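AlyGC (PDB 5GKD) is an alginate lyase of polysaccharide lyase family 6 that cleaves alginate, presumably by beta-elimination, and carries a bound calcium ion. Local coordinates at residues A[469-475]-A[493-499]; A[440-446]-A[462-468]; A[455-460]-A[477-483]. All coordinates share one frame; numbering follows the deposited sequence.

Contact 1 of 3, residues A[469-475]-A[493-499]; sequences GEYWVSK and AVIFPQR
Gly469 opens the pairing by accepting the backbone N-H of Val494 at its carbonyl oxygen, and from there strands 469-473 and 493-497 run parallel as matching strands of successive turns in a parallel beta-helix. Equivalent positions lie over one another, so each side chain has its counterpart of the next turn beside it on the same face. Glu470 leads on the face it shares with Trp472, Val494 and Phe496. Its extended chain brings OE2 to 3.6 Å from Phe496 CE2, the carboxylate steeply inclined to the ring, while OE1 receives a weak hydrogen bond from Trp472 NE1 near the indole plane.

Tyr471 points to the other face. Its backbone N bonds Val494 O and its carbonyl O takes Phe496 N, both at 2.7 Å, so this one residue is held at two points. Its ring has Val494 O at the edge, CE1 lies 3.9 Å from Ala493 CB, and the hydroxyl finds its stronger partner in Gln467 O.

At Trp472 the stacking is most explicit. CG stands anti to the carbonyl carbon in both Trp472 (chi1 -69°) and Phe496, which swings the two rings the same way into an offset stack, with the Phe496 centroid 4.3 Å from that of the indole six-membered ring and the planes 20° apart. Phe496 CB sits over the same indole face in a CH-pi contact, and the Gln498 side chain crosses at the indole edge.

Val473 returns to the buried face, where its CG2 meets Ile495 CG2 at 3.9 Å. Its carbonyl O accepts Gln498 N and a water that also receives Arg499 N. Beyond the strand, the bent Arg499 side chain doubles back to Ser474, and NH1 donates to Ser474 O over 2.9 Å, with the oxygen almost exactly in the guanidinium plane.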
loop_
_atom_site.group_PDB
_atom_site.type_symbol
_atom_site.label_atom_id
_atom_site.label_comp_id
_atom_site.label_asym_id
_atom_site.label_seq_id
_atom_site.Cartn_x
_atom_site.Cartn_y
_atom_site.Cartn_z
ATOM N N GLY A 469 36.778 4.677 -2.626
ATOM C CA GLY A 469 36.727 3.323 -3.124
ATOM C C GLY A 469 35.327 2.945 -3.564
ATOM O O GLY A 469 34.492 3.806 -3.836
ATOM N N GLU A 470 35.086 1.637 -3.621
ATOM C CA GLU A 470 33.878 1.057 -4.196
ATOM C C GLU A 470 33.061 0.377 -3.104
ATOM O O GLU A 470 33.601 -0.398 -2.313
ATOM C CB GLU A 470 34.230 0.054 -5.308
ATOM C CG GLU A 470 34.835 0.707 -6.563
ATOM C CD GLU A 470 35.004 -0.251 -7.749
ATOM O OE1 GLU A 470 35.124 -1.474 -7.545
ATOM O OE2 GLU A 470 35.003 0.227 -8.906
ATOM N N TYR A 471 31.760 0.658 -3.068
ATOM C CA TYR A 471 30.855 0.055 -2.086
ATOM C C TYR A 471 29.801 -0.739 -2.836
ATOM O O TYR A 471 28.878 -0.159 -3.413
ATOM C CB TYR A 471 30.214 1.116 -1.204
ATOM C CG TYR A 471 31.210 1.847 -0.357
ATOM C CD1 TYR A 471 31.950 2.903 -0.877
ATOM C CD2 TYR A 471 31.424 1.482 0.958
ATOM C CE1 TYR A 471 32.862 3.574 -0.106
ATOM C CE2 TYR A 471 32.342 2.143 1.735
ATOM C CZ TYR A 471 33.058 3.185 1.202
ATOM O OH TYR A 471 33.971 3.853 1.984
ATOM N N TRP A 472 29.946 -2.056 -2.840
ATOM C CA TRP A 472 29.006 -2.937 -3.511
ATOM C C TRP A 472 27.920 -3.319 -2.515
ATOM O O TRP A 472 28.215 -3.643 -1.361
ATOM C CB TRP A 472 29.728 -4.171 -4.063
ATOM C CG TRP A 472 30.638 -3.807 -5.197
ATOM C CD1 TRP A 472 31.909 -3.337 -5.103
ATOM C CD2 TRP A 472 30.319 -3.825 -6.596
ATOM N NE1 TRP A 472 32.414 -3.071 -6.360
ATOM C CE2 TRP A 472 31.457 -3.364 -7.292
ATOM C CE3 TRP A 472 29.185 -4.194 -7.326
ATOM C CZ2 TRP A 472 31.495 -3.265 -8.678
ATOM C CZ3 TRP A 472 29.224 -4.102 -8.698
ATOM C CH2 TRP A 472 30.373 -3.640 -9.364
ATOM N N VAL A 473 26.667 -3.257 -2.946
ATOM C CA VAL A 473 25.537 -3.347 -2.029
ATOM C C VAL A 473 24.633 -4.469 -2.508
ATOM O O VAL A 473 23.816 -4.275 -3.414
ATOM C CB VAL A 473 24.780 -2.021 -1.916
ATOM C CG1 VAL A 473 23.613 -2.172 -0.976
ATOM C CG2 VAL A 473 25.715 -0.940 -1.411
ATOM N N SER A 474 24.782 -5.645 -1.906
ATOM C CA SER A 474 23.999 -6.822 -2.239
ATOM C C SER A 474 22.745 -6.964 -1.390
ATOM O O SER A 474 21.941 -7.863 -1.650
ATOM C CB SER A 474 24.856 -8.083 -2.072
ATOM O OG SER A 474 25.546 -8.047 -0.839
ATOM N N LYS A 475 22.562 -6.114 -0.389
ATOM C CA LYS A 475 21.416 -6.197 0.503
ATOM C C LYS A 475 20.835 -4.807 0.688
ATOM O O LYS A 475 21.579 -3.834 0.838
ATOM C CB LYS A 475 21.809 -6.793 1.854
ATOM C CG LYS A 475 22.196 -8.257 1.750
ATOM C CD LYS A 475 22.518 -8.886 3.101
ATOM C CE LYS A 475 23.821 -8.338 3.684
ATOM N NZ LYS A 475 24.242 -9.057 4.936
ATOM N N ALA A 493 33.737 8.152 -3.345
ATOM C CA ALA A 493 33.085 6.968 -2.790
ATOM C C ALA A 493 32.011 6.602 -3.762
ATOM O O ALA A 493 31.099 7.326 -3.937
ATOM C CB ALA A 493 32.501 7.221 -1.435
ATOM N N VAL A 494 32.164 5.459 -4.381
ATOM C CA VAL A 494 31.271 4.954 -5.385
ATOM C C VAL A 494 30.421 3.846 -4.830
ATOM O O VAL A 494 30.924 2.916 -4.321
ATOM C CB VAL A 494 32.076 4.460 -6.598
ATOM C CG1 VAL A 494 31.177 4.103 -7.747
ATOM C CG2 VAL A 494 33.048 5.523 -7.043
ATOM N N ILE A 495 29.114 3.977 -4.935
ATOM C CA ILE A 495 28.176 2.992 -4.401
ATOM C C ILE A 495 27.522 2.274 -5.573
ATOM O O ILE A 495 26.950 2.914 -6.463
ATOM C CB ILE A 495 27.130 3.648 -3.483
ATOM C CG1 ILE A 495 27.821 4.261 -2.261
ATOM C CG2 ILE A 495 26.085 2.620 -3.052
ATOM C CD1 ILE A 495 27.086 5.470 -1.648
ATOM N N PHE A 496 27.623 0.947 -5.586
ATOM C CA PHE A 496 27.070 0.126 -6.658
ATOM C C PHE A 496 25.910 -0.693 -6.117
ATOM O O PHE A 496 26.137 -1.742 -5.498
ATOM C CB PHE A 496 28.129 -0.811 -7.242
ATOM C CG PHE A 496 29.200 -0.133 -8.030
ATOM C CD1 PHE A 496 28.951 0.349 -9.300
ATOM C CD2 PHE A 496 30.472 -0.014 -7.520
ATOM C CE1 PHE A 496 29.949 0.950 -10.029
ATOM C CE2 PHE A 496 31.476 0.589 -8.256
ATOM C CZ PHE A 496 31.210 1.069 -9.503
ATOM N N PRO A 497 24.662 -0.289 -6.340
ATOM C CA PRO A 497 23.542 -1.168 -6.006
ATOM C C PRO A 497 23.511 -2.406 -6.894
ATOM O O PRO A 497 23.749 -2.341 -8.104
ATOM C CB PRO A 497 22.320 -0.278 -6.251
ATOM C CG PRO A 497 22.792 0.703 -7.285
ATOM C CD PRO A 497 24.210 0.979 -6.940
ATOM N N GLN A 498 23.207 -3.537 -6.280
ATOM C CA GLN A 498 22.975 -4.767 -7.009
ATOM C C GLN A 498 21.565 -5.300 -6.816
ATOM O O GLN A 498 21.231 -6.335 -7.405
ATOM C CB GLN A 498 23.995 -5.837 -6.599
ATOM C CG GLN A 498 25.438 -5.456 -6.905
ATOM C CD GLN A 498 26.439 -6.438 -6.321
ATOM O OE1 GLN A 498 26.824 -6.327 -5.163
ATOM N NE2 GLN A 498 26.863 -7.405 -7.124
ATOM N N ARG A 499 20.738 -4.637 -6.005
ATOM C CA ARG A 499 19.347 -5.019 -5.779
ATOM C C ARG A 499 18.404 -3.987 -6.396
ATOM O O ARG A 499 18.815 -2.906 -6.824
ATOM C CB ARG A 499 19.048 -5.170 -4.277
ATOM C CG ARG A 499 19.936 -6.169 -3.529
ATOM C CD ARG A 499 19.423 -7.615 -3.608
ATOM N NE ARG A 499 19.665 -8.237 -4.907
ATOM C CZ ARG A 499 20.825 -8.798 -5.270
ATOM N NH1 ARG A 499 21.854 -8.814 -4.427
ATOM N NH2 ARG A 499 20.962 -9.337 -6.481
HETATM O O HOH W 1 21.283 -2.374 -3.870
#

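Contact 2 of 3, residues A[440-446]-A[462-468]; sequences KHIAVSP and DVLVLQA
Asp462 OD2 is gripped from two directions: Lys440 NZ forms a salt bridge with it at 3.1 Å, arriving on the syn side somewhat out of the carboxylate plane, and the backbone N of Glu459 supplies a second hydrogen bond. The other oxygen, OD1, takes the backbone N of Lys440 at 2.8 Å, met from above the plane. One carboxylate therefore clasps both ends of the same lysine. Two torsions make this possible, since CG of Lys440 is tucked between its backbone N and carbonyl carbon (chi1 62°) and the chain bends again at chi4 (-86°) to bring NZ around. The ammonium also bridges to the carboxylate of Glu459, which probably favours the charged form of all three groups.

From this end the two strands run parallel. Each alternate residue of the first, Ile442 and then Val444, uses both its N-H and its carbonyl: Ile442 N donates to Val463 O, Ile442 O accepts Val465 N at 2.8 Å, Val444 N donates to Val465 O, and Val444 O accepts Gln467 N.

On one face the His441 imidazole lies flat over Val463, whose CB stands 4.0 Å above the centre of the ring in a CH-pi contact, while Val465 CG2 comes to the ring edge. The opposite face is aliphatic from Ile442 and Leu464 onward. There Val444 and Leu466 lie side by side, with Val444 CB 3.8 Å from Leu466 CD2, and Val444 CG2 packs against Leu464 CG at 3.9 Å. Ile442 CD1 borders the aspartate, 3.5 Å from Asp462 OD2. Helix 450-457 packs on this aliphatic face through Thr450, Leu451, Ala454 and Ile455, an arrangement typical of a parallel beta-helix whose first turn is capped by a short amphipathic helix.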
loop_
_atom_site.group_PDB
_atom_site.type_symbol
_atom_site.label_atom_id
_atom_site.label_comp_id
_atom_site.label_asym_id
_atom_site.label_seq_id
_atom_site.Cartn_x
_atom_site.Cartn_y
_atom_site.Cartn_z
ATOM N N LYS A 440 27.680 10.903 16.396
ATOM C CA LYS A 440 29.121 10.776 16.249
ATOM C C LYS A 440 29.481 10.430 14.811
ATOM O O LYS A 440 28.641 10.015 14.009
ATOM C CB LYS A 440 29.667 9.707 17.190
ATOM C CG LYS A 440 29.086 8.354 16.889
ATOM C CD LYS A 440 29.679 7.278 17.758
ATOM C CE LYS A 440 29.210 5.916 17.276
ATOM N NZ LYS A 440 27.892 5.547 17.872
ATOM N N HIS A 441 30.759 10.586 14.488
ATOM C CA HIS A 441 31.257 10.269 13.159
ATOM C C HIS A 441 31.885 8.885 13.174
ATOM O O HIS A 441 32.637 8.543 14.093
ATOM C CB HIS A 441 32.244 11.331 12.682
ATOM C CG HIS A 441 31.606 12.665 12.456
ATOM N ND1 HIS A 441 31.644 13.315 11.243
ATOM C CD2 HIS A 441 30.886 13.458 13.285
ATOM C CE1 HIS A 441 30.986 14.458 11.337
ATOM N NE2 HIS A 441 30.517 14.568 12.568
ATOM N N ILE A 442 31.535 8.082 12.175
ATOM C CA ILE A 442 32.008 6.714 12.021
ATOM C C ILE A 442 32.681 6.602 10.664
ATOM O O ILE A 442 32.071 6.917 9.635
ATOM C CB ILE A 442 30.857 5.700 12.129
ATOM C CG1 ILE A 442 30.142 5.840 13.468
ATOM C CG2 ILE A 442 31.377 4.283 11.923
ATOM C CD1 ILE A 442 28.841 5.071 13.538
ATOM N N ALA A 443 33.931 6.160 10.657
ATOM C CA ALA A 443 34.627 5.909 9.407
ATOM C C ALA A 443 34.200 4.560 8.841
ATOM O O ALA A 443 34.066 3.579 9.576
ATOM C CB ALA A 443 36.141 5.944 9.626
ATOM N N VAL A 444 33.948 4.515 7.561
ATOM C CA VAL A 444 33.527 3.308 6.924
ATOM C C VAL A 444 34.464 3.078 5.780
ATOM O O VAL A 444 34.933 4.009 5.203
ATOM C CB VAL A 444 32.112 3.453 6.372
ATOM C CG1 VAL A 444 31.600 2.125 5.906
ATOM C CG2 VAL A 444 31.201 4.040 7.407
ATOM N N SER A 445 34.712 1.829 5.443
ATOM C CA SER A 445 35.592 1.509 4.358
ATOM C C SER A 445 34.986 0.576 3.338
ATOM O O SER A 445 34.043 -0.096 3.609
ATOM C CB SER A 445 36.845 0.865 4.907
ATOM O OG SER A 445 37.779 1.858 5.187
ATOM N N PRO A 446 35.607 0.567 2.096
ATOM C CA PRO A 446 35.057 -0.385 1.119
ATOM C C PRO A 446 35.315 -1.805 1.558
ATOM O O PRO A 446 36.111 -1.939 2.440
ATOM C CB PRO A 446 35.896 -0.151 -0.110
ATOM C CG PRO A 446 36.351 1.210 -0.020
ATOM C CD PRO A 446 36.691 1.371 1.392
ATOM N N ASP A 462 24.034 9.743 13.813
ATOM C CA ASP A 462 25.436 9.554 13.454
ATOM C C ASP A 462 25.701 9.984 12.014
ATOM O O ASP A 462 24.780 10.160 11.213
ATOM C CB ASP A 462 25.843 8.095 13.634
ATOM C CG ASP A 462 26.073 7.740 15.077
ATOM O OD1 ASP A 462 26.069 8.672 15.905
ATOM O OD2 ASP A 462 26.261 6.540 15.387
ATOM N N VAL A 463 26.987 10.148 11.689
ATOM C CA VAL A 463 27.432 10.488 10.338
ATOM C C VAL A 463 28.429 9.433 9.889
ATOM O O VAL A 463 29.481 9.259 10.510
ATOM C CB VAL A 463 28.052 11.891 10.263
ATOM C CG1 VAL A 463 28.545 12.180 8.850
ATOM C CG2 VAL A 463 27.052 12.938 10.691
ATOM N N LEU A 464 28.096 8.727 8.818
ATOM C CA LEU A 464 28.992 7.748 8.225
ATOM C C LEU A 464 29.866 8.450 7.188
ATOM O O LEU A 464 29.352 9.122 6.288
ATOM C CB LEU A 464 28.198 6.607 7.588
ATOM C CG LEU A 464 27.672 5.432 8.438
ATOM C CD1 LEU A 464 27.023 5.875 9.729
ATOM C CD2 LEU A 464 26.698 4.558 7.636
ATOM N N VAL A 465 31.186 8.312 7.332
ATOM C CA VAL A 465 32.163 8.965 6.467
ATOM C C VAL A 465 32.846 7.870 5.658
ATOM O O VAL A 465 33.688 7.131 6.180
ATOM C CB VAL A 465 33.175 9.792 7.266
ATOM C CG1 VAL A 465 33.999 10.647 6.334
ATOM C CG2 VAL A 465 32.454 10.654 8.280
ATOM N N LEU A 466 32.471 7.749 4.386
ATOM C CA LEU A 466 32.982 6.680 3.539
ATOM C C LEU A 466 34.332 7.082 2.964
ATOM O O LEU A 466 34.471 8.154 2.361
ATOM C CB LEU A 466 32.010 6.364 2.399
ATOM C CG LEU A 466 30.506 6.343 2.653
ATOM C CD1 LEU A 466 29.753 6.050 1.368
ATOM C CD2 LEU A 466 30.157 5.333 3.716
ATOM N N GLN A 467 35.327 6.225 3.152
ATOM C CA GLN A 467 36.617 6.456 2.533
ATOM C C GLN A 467 36.524 6.155 1.042
ATOM O O GLN A 467 35.556 5.558 0.563
ATOM C CB GLN A 467 37.682 5.602 3.210
ATOM C CG GLN A 467 37.713 5.761 4.730
ATOM C CD GLN A 467 38.351 4.570 5.433
ATOM O OE1 GLN A 467 38.378 3.460 4.899
ATOM N NE2 GLN A 467 38.849 4.789 6.643
ATOM N N ALA A 468 37.538 6.592 0.301
ATOM C CA ALA A 468 37.524 6.442 -1.147
ATOM C C ALA A 468 37.473 4.973 -1.537
ATOM O O ALA A 468 38.030 4.116 -0.851
ATOM C CB ALA A 468 38.761 7.105 -1.750
#

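Contact 3 of 3, residues A[455-460]-A[477-483]; sequences IASAET and LSLDKTL
Lys481 meets two flat peptide carbonyls, those of Ile455 and Ala458, and it meets them differently. Its NZ approaches Ile455 O at 2.8 Å, tilted only slightly from the carbonyl plane, whereas it reaches Ala458 O at 3.0 Å from well above the plane, 39° out of it. Rings take no part here.

Two bends bring the lysine there. Its CG sits between the backbone N and the carbonyl carbon (chi1 72°), and a further bend at chi3 carries NZ to the end of helix 450-457, where Ala458 has just left helical geometry. Along the way Lys481 CD passes 3.6 Å from Ala458 O.

The apolar half of the contact centres on Ile455, which spreads its branches over three leucines. CD1 touches Leu477 CG at 3.6 Å, the two side chains crossing at about a right angle; CG1 packs on Leu483 CD2 at 3.7 Å; and CG2 looks toward Leu479. Ala458 CB adds a fourth touch, against Leu483 CD1.

At the far end Thr460 OG1 accepts the backbone N of Thr482 at 3.0 Å in a nearly straight bond. The hydroxyl of Thr482 is taken up by Asn510, in the next turn.

Chemically, a single ammonium satisfies two carbonyls at the C-terminal end of a helix, where the peptide dipoles gather partial negative charge. The lysine is thus probably stabilised in its charged state, and it ties the capping helix to the bend between strands 477-479 and 482-487.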
loop_
_atom_site.group_PDB
_atom_site.type_symbol
_atom_site.label_atom_id
_atom_site.label_comp_id
_atom_site.label_asym_id
_atom_site.label_seq_id
_atom_site.Cartn_x
_atom_site.Cartn_y
_atom_site.Cartn_z
ATOM N N ILE A 455 25.625 0.993 8.657
ATOM C CA ILE A 455 24.287 1.516 8.922
ATOM C C ILE A 455 23.659 0.793 10.114
ATOM O O ILE A 455 23.106 1.417 11.026
ATOM C CB ILE A 455 23.417 1.395 7.655
ATOM C CG1 ILE A 455 23.815 2.449 6.625
ATOM C CG2 ILE A 455 21.945 1.500 7.989
ATOM C CD1 ILE A 455 23.276 2.187 5.250
ATOM N N ALA A 456 23.774 -0.532 10.146
ATOM C CA ALA A 456 23.061 -1.310 11.148
ATOM C C ALA A 456 23.569 -1.046 12.559
ATOM O O ALA A 456 22.791 -1.128 13.511
ATOM C CB ALA A 456 23.157 -2.803 10.822
ATOM N N SER A 457 24.851 -0.736 12.731
ATOM C CA SER A 457 25.373 -0.558 14.080
ATOM C C SER A 457 25.561 0.899 14.465
ATOM O O SER A 457 25.881 1.179 15.623
ATOM C CB SER A 457 26.687 -1.318 14.253
ATOM O OG SER A 457 27.673 -0.843 13.373
ATOM N N ALA A 458 25.353 1.830 13.537
ATOM C CA ALA A 458 25.342 3.240 13.885
ATOM C C ALA A 458 24.158 3.558 14.803
ATOM O O ALA A 458 23.193 2.798 14.898
ATOM C CB ALA A 458 25.267 4.100 12.622
ATOM N N GLU A 459 24.247 4.698 15.480
ATOM C CA GLU A 459 23.201 5.207 16.353
ATOM C C GLU A 459 22.552 6.417 15.701
ATOM O O GLU A 459 23.109 7.007 14.777
ATOM C CB GLU A 459 23.760 5.587 17.726
ATOM C CG GLU A 459 24.176 4.389 18.562
ATOM C CD GLU A 459 25.052 4.777 19.749
ATOM O OE1 GLU A 459 24.964 4.096 20.796
ATOM O OE2 GLU A 459 25.828 5.762 19.632
ATOM N N THR A 460 21.356 6.773 16.180
ATOM C CA THR A 460 20.567 7.797 15.505
ATOM C C THR A 460 21.270 9.142 15.611
ATOM O O THR A 460 21.767 9.518 16.674
ATOM C CB THR A 460 19.134 7.862 16.078
ATOM O OG1 THR A 460 18.292 8.576 15.161
ATOM C CG2 THR A 460 19.076 8.565 17.455
ATOM N N LEU A 477 19.590 -1.456 1.980
ATOM C CA LEU A 477 19.983 -0.636 3.121
ATOM C C LEU A 477 18.714 -0.036 3.708
ATOM O O LEU A 477 18.211 0.971 3.210
ATOM C CB LEU A 477 20.949 0.457 2.685
ATOM C CG LEU A 477 22.423 0.180 2.390
ATOM C CD1 LEU A 477 22.754 -1.282 2.373
ATOM C CD2 LEU A 477 22.824 0.848 1.089
ATOM N N SER A 478 18.168 -0.653 4.751
ATOM C CA SER A 478 16.929 -0.165 5.344
ATOM C C SER A 478 17.273 0.716 6.535
ATOM O O SER A 478 17.982 0.291 7.455
ATOM C CB SER A 478 15.992 -1.311 5.731
ATOM O OG SER A 478 16.674 -2.320 6.431
ATOM N N LEU A 479 16.793 1.949 6.491
ATOM C CA LEU A 479 17.118 2.982 7.461
ATOM C C LEU A 479 15.942 3.162 8.414
ATOM O O LEU A 479 14.830 3.480 7.978
ATOM C CB LEU A 479 17.429 4.287 6.735
ATOM C CG LEU A 479 18.101 5.418 7.489
ATOM C CD1 LEU A 479 19.342 4.916 8.197
ATOM C CD2 LEU A 479 18.470 6.476 6.491
ATOM N N ASP A 480 16.186 2.949 9.706
ATOM C CA ASP A 480 15.171 3.143 10.730
ATOM C C ASP A 480 15.689 4.081 11.807
ATOM O O ASP A 480 15.228 4.046 12.943
ATOM C CB ASP A 480 14.695 1.810 11.328
ATOM C CG ASP A 480 15.803 1.035 12.042
ATOM O OD1 ASP A 480 16.936 1.533 12.152
ATOM O OD2 ASP A 480 15.537 -0.087 12.513
ATOM N N LYS A 481 16.642 4.939 11.449
ATOM C CA LYS A 481 17.164 5.946 12.357
ATOM C C LYS A 481 17.532 7.178 11.539
ATOM O O LYS A 481 17.416 7.186 10.311
ATOM C CB LYS A 481 18.359 5.397 13.135
ATOM C CG LYS A 481 19.609 5.236 12.286
ATOM C CD LYS A 481 20.582 4.220 12.865
ATOM C CE LYS A 481 20.085 2.819 12.641
ATOM N NZ LYS A 481 21.096 1.788 13.010
ATOM N N THR A 482 17.991 8.222 12.217
ATOM C CA THR A 482 18.455 9.419 11.524
ATOM C C THR A 482 19.941 9.255 11.216
ATOM O O THR A 482 20.741 8.965 12.112
ATOM C CB THR A 482 18.195 10.672 12.365
ATOM O OG1 THR A 482 16.772 10.853 12.538
ATOM C CG2 THR A 482 18.781 11.902 11.697
ATOM N N LEU A 483 20.306 9.419 9.948
ATOM C CA LEU A 483 21.658 9.068 9.530
ATOM C C LEU A 483 22.112 9.968 8.394
ATOM O O LEU A 483 21.312 10.339 7.533
ATOM C CB LEU A 483 21.718 7.603 9.082
ATOM C CG LEU A 483 23.030 6.858 9.291
ATOM C CD1 LEU A 483 23.223 6.510 10.765
ATOM C CD2 LEU A 483 23.069 5.608 8.423
#

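How the contacts relate
The three contacts crowd together at the start of the second beta-helix, far from the calcium site. Contact 2 comes first along the chain and closes before contact 1 opens, while contact 3 interlaces with both. Their centres lie about 15 Å apart for contacts 1 and 2, 17 Å for contacts 1 and 3, and 13 Å for contacts 2 and 3. Strand 462-466 is followed, across short turns, by 469-473, 477-479 and 482-487, so contacts 1 and 2 sit on consecutive sides of the coil. Contact 3 joins the end of the capping helix to strand 477-479 and to the start of 482-487, the neighbour of 462-466 in the next turn. Together they show how successive turns are stacked and the solenoid end closed.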